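Local coordinates for protein putative aspartate aminotransferase (PDB 1IUG) that probably catalyses pyridoxal 5'-phosphate-dependent transfer of amino groups between amino acids and keto acids, as a putative aspartate aminotransferase of the class-V family, at residues Leu79-Gly84 with Leu125-Ser130; Gly175-Ala180 with Ser199-Glu204. All coordinates share one frame; numbering follows the deposited sequence.

Contact 1 of 2, residues Leu79-Gly84 with Leu125-Ser130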
loop_
_atom_site.group_PDB
_atom_site.type_symbol
_atom_site.label_atom_id
_atom_site.label_comp_id
_atom_site.label_asym_id
_atom_site.label_seq_id
_atom_site.Cartn_x
_atom_site.Cartn_y
_atom_site.Cartn_z
ATOM N N LEU A 79 16.570 22.026 3.952
ATOM C CA LEU A 79 15.725 23.205 3.924
ATOM C C LEU A 79 14.339 22.806 3.415
ATOM O O LEU A 79 14.209 22.229 2.334
ATOM C CB LEU A 79 16.372 24.259 3.023
ATOM C CG LEU A 79 15.687 25.601 2.791
ATOM C CD1 LEU A 79 15.326 26.243 4.114
ATOM C CD2 LEU A 79 16.627 26.494 1.994
ATOM N N VAL A 80 13.313 23.091 4.214
ATOM C CA VAL A 80 11.938 22.753 3.859
ATOM C C VAL A 80 10.975 23.934 3.968
ATOM O O VAL A 80 10.598 24.341 5.071
ATOM C CB VAL A 80 11.388 21.605 4.754
ATOM C CG1 VAL A 80 9.963 21.251 4.350
ATOM C CG2 VAL A 80 12.292 20.380 4.673
ATOM N N PRO A 81 10.601 24.530 2.823
ATOM C CA PRO A 81 9.672 25.661 2.811
ATOM C C PRO A 81 8.270 25.119 3.079
ATOM O O PRO A 81 7.904 24.057 2.569
ATOM C CB PRO A 81 9.776 26.178 1.375
ATOM C CG PRO A 81 11.126 25.728 0.931
ATOM C CD PRO A 81 11.199 24.342 1.492
ATOM N N VAL A 82 7.496 25.832 3.888
ATOM C CA VAL A 82 6.143 25.406 4.201
ATOM C C VAL A 82 5.143 26.476 3.782
ATOM O O VAL A 82 5.220 27.625 4.216
ATOM C CB VAL A 82 5.990 25.058 5.694
ATOM C CG1 VAL A 82 4.548 24.665 6.005
ATOM C CG2 VAL A 82 6.927 23.915 6.051
ATOM N N TYR A 83 4.220 26.085 2.908
ATOM C CA TYR A 83 3.205 26.987 2.384
ATOM C C TYR A 83 1.881 26.268 2.145
ATOM O O TYR A 83 1.032 26.734 1.383
ATOM C CB TYR A 83 3.706 27.636 1.086
ATOM C CG TYR A 83 4.430 26.687 0.153
ATOM C CD1 TYR A 83 3.812 26.194 -0.997
ATOM C CD2 TYR A 83 5.737 26.283 0.423
ATOM C CE1 TYR A 83 4.485 25.318 -1.858
ATOM C CE2 TYR A 83 6.414 25.415 -0.426
ATOM C CZ TYR A 83 5.782 24.936 -1.563
ATOM O OH TYR A 83 6.461 24.076 -2.392
ATOM N N GLY A 84 1.705 25.138 2.821
ATOM C CA GLY A 84 0.483 24.384 2.669
ATOM C C GLY A 84 0.500 23.099 3.460
ATOM O O GLY A 84 1.488 22.773 4.116
ATOM N N LEU A 125 17.025 20.207 -0.363
ATOM C CA LEU A 125 15.850 21.073 -0.417
ATOM C C LEU A 125 14.659 20.190 -0.799
ATOM O O LEU A 125 14.756 19.351 -1.708
ATOM C CB LEU A 125 16.032 22.163 -1.479
ATOM C CG LEU A 125 14.809 23.028 -1.800
ATOM C CD1 LEU A 125 14.422 23.883 -0.603
ATOM C CD2 LEU A 125 15.091 23.907 -3.005
ATOM N N LEU A 126 13.561 20.330 -0.064
ATOM C CA LEU A 126 12.362 19.550 -0.345
ATOM C C LEU A 126 11.276 20.517 -0.764
ATOM O O LEU A 126 10.973 21.473 -0.046
ATOM C CB LEU A 126 11.930 18.750 0.885
ATOM C CG LEU A 126 12.919 17.704 1.399
ATOM C CD1 LEU A 126 12.354 17.044 2.658
ATOM C CD2 LEU A 126 13.201 16.668 0.313
ATOM N N LEU A 127 10.696 20.275 -1.932
ATOM C CA LEU A 127 9.660 21.152 -2.459
ATOM C C LEU A 127 8.405 20.418 -2.900
ATOM O O LEU A 127 8.463 19.271 -3.334
ATOM C CB LEU A 127 10.207 21.929 -3.662
ATOM C CG LEU A 127 11.376 22.893 -3.459
ATOM C CD1 LEU A 127 12.000 23.220 -4.814
ATOM C CD2 LEU A 127 10.905 24.154 -2.751
ATOM N N VAL A 128 7.270 21.096 -2.774
ATOM C CA VAL A 128 5.993 20.555 -3.215
ATOM C C VAL A 128 5.663 21.334 -4.489
ATOM O O VAL A 128 5.470 22.553 -4.454
ATOM C CB VAL A 128 4.883 20.737 -2.151
ATOM C CG1 VAL A 128 3.537 20.312 -2.715
ATOM C CG2 VAL A 128 5.199 19.892 -0.930
ATOM N N HIS A 129 5.673 20.630 -5.617
ATOM C CA HIS A 129 5.408 21.232 -6.919
ATOM C C HIS A 129 4.011 21.851 -6.982
ATOM O O HIS A 129 3.857 23.045 -7.252
ATOM C CB HIS A 129 5.589 20.187 -8.021
ATOM C CG HIS A 129 5.716 20.772 -9.392
ATOM N ND1 HIS A 129 5.717 22.131 -9.623
ATOM C CD2 HIS A 129 5.854 20.184 -10.602
ATOM C CE1 HIS A 129 5.847 22.353 -10.919
ATOM N NE2 HIS A 129 5.933 21.189 -11.534
ATOM N N SER A 130 3.000 21.031 -6.725
ATOM C CA SER A 130 1.619 21.484 -6.725
ATOM C C SER A 130 1.056 21.284 -5.317
ATOM O O SER A 130 0.842 20.151 -4.878
ATOM C CB SER A 130 0.812 20.697 -7.758
ATOM O OG SER A 130 -0.567 21.001 -7.667
HETATM O O HOH W 1 8.168 21.986 0.541
#
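The edge of the Tyr83 ring meets the backbone at Val128: the hydroxyl at its tip donates to the carbonyl O, OH to O 2.7 Å, with that oxygen close to the ring plane. The donor stands 19° off the carbonyl plane. The contact joins two neighbouring parallel strands, 77-82 and 124-128, near the ends where both chains leave the central mixed sheet of the large domain, in the fold type I architecture of pyridoxal-phosphate enzymes such as the class-V aminotransferases. Tyr106 and Pro112 also touch the tyrosine ring. Direct pairing takes place further back, where Leu126 N donates to Leu79 O (3.1 Å). The strands then splay, and a water bridges the widening gap by donating to Pro81 O and to Leu126 O; the proline nitrogen has no hydrogen to give. Tyr83 spans the gap beyond, its CG set between the backbone N and the carbonyl carbon (chi1 42°), with the ring reaching back across to the other strand. An alanine here would probably leave Val128 O without this donor and open a gap between the diverging strand ends. On the sheet face that carries Leu79 and Leu125, these two leucines lie side by side, while the ring of Pro81 crosses Leu125 at about a right angle and also meets Leu127, CG to CD2 4.0 Å. Helix 140-150 packs against Leu125 and Leu127. Val80 and Leu126 meet on the other face, toward helix 85-96, where Val80 CG2 rests 3.9 Å from Leu126 CD1.

Contact 2 of 2, residues Gly175-Ala180 with Ser199-Glu204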
loop_
_atom_site.group_PDB
_atom_site.type_symbol
_atom_site.label_atom_id
_atom_site.label_comp_id
_atom_site.label_asym_id
_atom_site.label_seq_id
_atom_site.Cartn_x
_atom_site.Cartn_y
_atom_site.Cartn_z
ATOM N N GLY A 175 16.202 20.359 -12.807
ATOM C CA GLY A 175 17.107 20.463 -11.674
ATOM C C GLY A 175 16.679 19.626 -10.477
ATOM O O GLY A 175 17.262 19.727 -9.399
ATOM N N VAL A 176 15.652 18.804 -10.665
ATOM C CA VAL A 176 15.147 17.953 -9.591
ATOM C C VAL A 176 15.830 16.588 -9.611
ATOM O O VAL A 176 15.905 15.939 -10.652
ATOM C CB VAL A 176 13.613 17.790 -9.694
ATOM C CG1 VAL A 176 13.093 16.896 -8.581
ATOM C CG2 VAL A 176 12.943 19.164 -9.627
ATOM N N ASP A 177 16.337 16.165 -8.458
ATOM C CA ASP A 177 17.025 14.881 -8.358
ATOM C C ASP A 177 16.101 13.700 -8.093
ATOM O O ASP A 177 16.341 12.597 -8.580
ATOM C CB ASP A 177 18.112 14.950 -7.285
ATOM C CG ASP A 177 19.131 16.033 -7.571
ATOM O OD1 ASP A 177 19.888 15.875 -8.545
ATOM O OD2 ASP A 177 19.155 17.048 -6.842
ATOM N N ALA A 178 15.037 13.937 -7.335
ATOM C CA ALA A 178 14.088 12.878 -7.011
ATOM C C ALA A 178 12.689 13.442 -6.832
ATOM O O ALA A 178 12.516 14.593 -6.423
ATOM C CB ALA A 178 14.529 12.134 -5.750
ATOM N N ALA A 179 11.691 12.618 -7.122
ATOM C CA ALA A 179 10.308 13.046 -7.008
ATOM C C ALA A 179 9.396 11.911 -6.556
ATOM O O ALA A 179 9.711 10.734 -6.732
ATOM C CB ALA A 179 9.827 13.610 -8.340
ATOM N N ALA A 180 8.271 12.281 -5.956
ATOM C CA ALA A 180 7.293 11.308 -5.493
ATOM C C ALA A 180 5.918 11.673 -6.043
ATOM O O ALA A 180 5.595 12.848 -6.221
ATOM C CB ALA A 180 7.257 11.270 -3.968
ATOM N N SER A 199 16.638 10.292 -10.391
ATOM C CA SER A 199 17.487 10.668 -11.519
ATOM C C SER A 199 18.814 9.910 -11.394
ATOM O O SER A 199 19.113 9.335 -10.336
ATOM C CB SER A 199 17.758 12.178 -11.492
ATOM O OG SER A 199 18.574 12.527 -10.386
ATOM N N PRO A 200 19.619 9.881 -12.475
ATOM C CA PRO A 200 20.912 9.180 -12.431
ATOM C C PRO A 200 21.773 9.713 -11.287
ATOM O O PRO A 200 22.430 8.954 -10.577
ATOM C CB PRO A 200 21.517 9.512 -13.797
ATOM C CG PRO A 200 20.300 9.582 -14.680
ATOM C CD PRO A 200 19.341 10.385 -13.833
ATOM N N ARG A 201 21.700 11.025 -11.089
ATOM C CA ARG A 201 22.419 11.745 -10.042
ATOM C C ARG A 201 22.046 11.140 -8.679
ATOM O O ARG A 201 22.917 10.750 -7.896
ATOM C CB ARG A 201 21.988 13.217 -10.116
ATOM C CG ARG A 201 23.026 14.305 -9.831
ATOM C CD ARG A 201 23.614 14.247 -8.444
ATOM N NE ARG A 201 24.220 15.529 -8.070
ATOM C CZ ARG A 201 23.571 16.528 -7.476
ATOM N NH1 ARG A 201 22.285 16.416 -7.180
ATOM N NH2 ARG A 201 24.219 17.632 -7.137
ATOM N N ALA A 202 20.743 11.018 -8.430
ATOM C CA ALA A 202 20.224 10.476 -7.175
ATOM C C ALA A 202 20.554 8.998 -6.954
ATOM O O ALA A 202 20.766 8.569 -5.820
ATOM C CB ALA A 202 18.716 10.699 -7.092
ATOM N N LEU A 203 20.603 8.230 -8.039
ATOM C CA LEU A 203 20.904 6.803 -7.963
ATOM C C LEU A 203 22.285 6.518 -7.376
ATOM O O LEU A 203 22.462 5.545 -6.641
ATOM C CB LEU A 203 20.761 6.150 -9.343
ATOM C CG LEU A 203 19.341 6.038 -9.913
ATOM C CD1 LEU A 203 19.383 5.604 -11.371
ATOM C CD2 LEU A 203 18.520 5.055 -9.088
ATOM N N GLU A 204 23.253 7.379 -7.680
ATOM C CA GLU A 204 24.621 7.223 -7.180
ATOM C C GLU A 204 24.755 7.706 -5.739
ATOM O O GLU A 204 25.693 7.338 -5.039
ATOM C CB GLU A 204 25.594 8.012 -8.057
ATOM C CG GLU A 204 25.572 7.627 -9.525
ATOM C CD GLU A 204 26.446 8.531 -10.378
ATOM O OE1 GLU A 204 27.457 8.036 -10.925
ATOM O OE2 GLU A 204 26.120 9.733 -10.504
HETATM O O HOH W 2 19.425 15.680 -11.268
#
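A serine N-cap begins the short helix 200-204, and the same serine ties the helix start to the turn leading into strand 178-182. Ser199 and Asp177 meet through one carbonyl: Asp177 O accepts from Ser199 N at 2.9 Å and also from Ser199 OG. The amide approaches almost in line with the C=O bond (165°), whereas the hydroxyl comes in the carbonyl plane on a lone pair, at 115°. Ser199 OG lies between its own backbone N and carbonyl carbon, which lets it donate to Asp177 O while accepting the capping bond from Ala202 N, 3.3 Å from N to OG. The methyl of Ala202 closes over the shared oxygen, with CB 3.4 Å from Asp177 O. Further out, the Asp177 carboxylate forms a salt bridge with Arg201, OD1 to NH1 2.8 Å, the two flat groups inclined by 30°. The arginine chain bends at chi2, which turns the guanidinium back beside the carboxylate; CB and CG already pass close to OD1. A water donates to Asp177 OD1 and, weakly, to Ser199 OG. The second carboxylate oxygen, OD2, accepts from Val156 N of strand 155-159, and Arg201 NH1 is bonded to Gly154 O as well. With its carboxylate held by a backbone N-H, a water and a guanidinium, Asp177 is probably ionised, and its charge would be offset by Arg201, itself anchored to the carbonyl of Gly154, with Lys148 a more distant, weak ion partner of OD2.

How the contacts relate
Contact 1 precedes contact 2 along the chain, closing before the second opens, and both belong to the same seven-stranded mixed sheet. Strand 155-159 lies between them in the sheet, flanked by 124-128 of contact 1 and 178-182 of contact 2. Their centres are 16 Å apart and their nearest atoms about 6 Å, without touching. Helix 140-150 links them further, packing on residues of both. Contact 1 joins two parallel strands some forty residues apart, whereas contact 2 fastens the helix after antiparallel strand 193-198 to the turn that enters strand 178-182, about twenty residues away, in the domain whose cofactor-bearing Lys185 follows strand 178-182.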